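Snaclec rhodocytin subunit alpha (Agkistrodon rhodostoma, PDB 3BX4) triggers platelet aggregation by binding the platelet receptor CLEC-2 (CLEC1B), which leads to Syk recruitment and activation of PLC-gamma-2. Local coordinates at residues A40-I45 with H127-K132. Residues are numbered along the deposited sequence; the frame is centred on the assembly and turned at random. Where two conformers were deposited one is given.
Sequences AHLASI and HAFVCK
K132 and H41 form an antiparallel hydrogen-bonded pair where the short strand 41-42 meets strand 127-133, the C-terminal strand of the C-type lectin fold that also pairs with 15-21 and 69-76. K132 N reaches H41 O at 2.8 Å, and H41 N returns a bond to K132 O at 3.1 Å. One step on, L42 and C131 are a non-hydrogen-bonded pair with side chains turned apart, and the pairing ends with A43 N giving a bond to V130 O at 2.9 Å. A43 also bonds through its backbone to G73, so the chain leaving the short strand is tied to 69-76 as well.

The K132 side chain runs alongside A43 and S44. CB lies 3.6 Å from A43 CA and packs beside A43 CB; CG stands anti to the backbone N (chi1 167°), and the chain stays extended beyond it. CD and CE pass S44 O and S44 OG. At the tip, NZ donates to S44 OG at 3.0 Å in one of the two conformers of S44, and to S44 O at 3.1 Å, the latter from well above the carbonyl plane. NZ also forms salt bridges with E50 and E46; for this buried lysine they would be expected to favour the charged form. In the same conformer S44 OG is also hydrogen-bonded to an acidic side chain of a chain of another protein in the assembly, which brings the loop to the subunit interface.

The side chains of L42 and F129 cross at about a right angle, and L42 CD2 sits 3.7 Å from F129 CB, oblique to the ring. F20 and F32 also meet this ring. C131 is disulfide-bonded to C33 of helix 26-34, and C131 CB lies 4.0 Å from A40 CB.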
loop_
_atom_site.group_PDB
_atom_site.type_symbol
_atom_site.label_atom_id
_atom_site.label_comp_id
_atom_site.label_asym_id
_atom_site.label_seq_id
_atom_site.Cartn_x
_atom_site.Cartn_y
_atom_site.Cartn_z
ATOM N N ALA C 40 -6.477 18.869 -0.821
ATOM C CA ALA C 40 -5.104 19.001 -0.287
ATOM C C ALA C 40 -4.357 17.644 -0.311
ATOM O O ALA C 40 -4.942 16.621 -0.664
ATOM C CB ALA C 40 -5.197 19.594 1.181
ATOM N N HIS C 41 -3.114 17.597 0.128
ATOM C CA HIS C 41 -2.389 16.372 0.278
ATOM C C HIS C 41 -1.573 16.488 1.506
ATOM O O HIS C 41 -1.362 17.578 1.996
ATOM C CB HIS C 41 -1.305 16.238 -0.806
ATOM C CG HIS C 41 -1.885 15.988 -2.187
ATOM N ND1 HIS C 41 -2.200 14.713 -2.606
ATOM C CD2 HIS C 41 -2.210 16.826 -3.213
ATOM C CE1 HIS C 41 -2.695 14.775 -3.843
ATOM N NE2 HIS C 41 -2.736 16.045 -4.217
ATOM N N LEU C 42 -1.070 15.365 1.981
ATOM C CA LEU C 42 -0.023 15.428 3.041
ATOM C C LEU C 42 1.094 16.329 2.580
ATOM O O LEU C 42 1.452 16.323 1.354
ATOM C CB LEU C 42 0.556 14.063 3.392
ATOM C CG LEU C 42 -0.413 13.213 4.247
ATOM C CD1 LEU C 42 0.130 11.824 4.352
ATOM C CD2 LEU C 42 -0.615 13.956 5.684
ATOM N N ALA C 43 1.656 17.121 3.453
ATOM C CA ALA C 43 2.630 18.177 3.022
ATOM C C ALA C 43 3.882 17.622 2.349
ATOM O O ALA C 43 4.541 16.717 2.846
ATOM C CB ALA C 43 3.017 19.099 4.235
ATOM N N SER C 44 4.230 18.214 1.182
ATOM C CA SER C 44 5.576 18.072 0.637
ATOM C C SER C 44 6.439 19.222 1.201
ATOM O O SER C 44 5.904 20.291 1.540
ATOM C CB SER C 44 5.544 18.118 -0.903
ATOM O OG SER C 44 4.661 19.125 -1.361
ATOM N N ILE C 45 7.735 18.990 1.337
ATOM C CA ILE C 45 8.681 19.946 1.942
ATOM C C ILE C 45 9.756 20.169 0.881
ATOM O O ILE C 45 10.487 19.242 0.623
ATOM C CB ILE C 45 9.351 19.358 3.189
ATOM C CG1 ILE C 45 8.240 19.070 4.227
ATOM C CG2 ILE C 45 10.453 20.309 3.706
ATOM C CD1 ILE C 45 8.616 18.599 5.583
ATOM N N HIS C 127 -1.060 8.737 13.724
ATOM C CA HIS C 127 -0.369 9.935 14.187
ATOM C C HIS C 127 -1.033 11.185 13.637
ATOM O O HIS C 127 -1.777 11.121 12.691
ATOM C CB HIS C 127 1.143 9.908 13.823
ATOM C CG HIS C 127 1.896 8.785 14.478
ATOM N ND1 HIS C 127 2.264 8.828 15.809
ATOM C CD2 HIS C 127 2.188 7.540 14.044
ATOM C CE1 HIS C 127 2.796 7.665 16.149
ATOM N NE2 HIS C 127 2.818 6.884 15.082
ATOM N N ALA C 128 -0.674 12.314 14.239
ATOM C CA ALA C 128 -1.036 13.648 13.751
ATOM C C ALA C 128 -0.363 13.807 12.337
ATOM O O ALA C 128 0.484 13.003 11.947
ATOM C CB ALA C 128 -0.456 14.688 14.697
ATOM N N PHE C 129 -0.805 14.840 11.633
ATOM C CA PHE C 129 -0.292 14.986 10.224
ATOM C C PHE C 129 -0.422 16.425 9.772
ATOM O O PHE C 129 -1.104 17.246 10.317
ATOM C CB PHE C 129 -1.083 14.034 9.319
ATOM C CG PHE C 129 -2.550 14.225 9.342
ATOM C CD1 PHE C 129 -3.367 13.544 10.287
ATOM C CD2 PHE C 129 -3.195 15.080 8.465
ATOM C CE1 PHE C 129 -4.741 13.736 10.309
ATOM C CE2 PHE C 129 -4.568 15.277 8.493
ATOM C CZ PHE C 129 -5.376 14.592 9.464
ATOM N N VAL C 130 0.203 16.806 8.617
ATOM C CA VAL C 130 0.002 18.166 8.237
ATOM C C VAL C 130 -0.439 18.122 6.722
ATOM O O VAL C 130 0.184 17.317 6.000
ATOM C CB VAL C 130 1.379 18.978 8.273
ATOM C CG1 VAL C 130 1.174 20.346 7.680
ATOM C CG2 VAL C 130 1.882 19.076 9.775
ATOM N N CYS C 131 -1.504 18.865 6.398
ATOM C CA CYS C 131 -2.026 18.988 4.967
ATOM C C CYS C 131 -1.437 20.257 4.376
ATOM O O CYS C 131 -1.202 21.251 5.035
ATOM C CB CYS C 131 -3.574 19.080 4.851
ATOM S SG CYS C 131 -4.389 17.581 5.593
ATOM N N LYS C 132 -1.243 20.206 3.060
ATOM C CA LYS C 132 -0.691 21.358 2.269
ATOM C C LYS C 132 -1.660 21.455 1.110
ATOM O O LYS C 132 -1.992 20.429 0.484
ATOM C CB LYS C 132 0.746 21.055 1.809
ATOM C CG LYS C 132 1.344 22.021 0.704
ATOM C CD LYS C 132 2.763 21.636 0.528
ATOM C CE LYS C 132 3.460 22.489 -0.618
ATOM N NZ LYS C 132 4.835 22.027 -0.807
#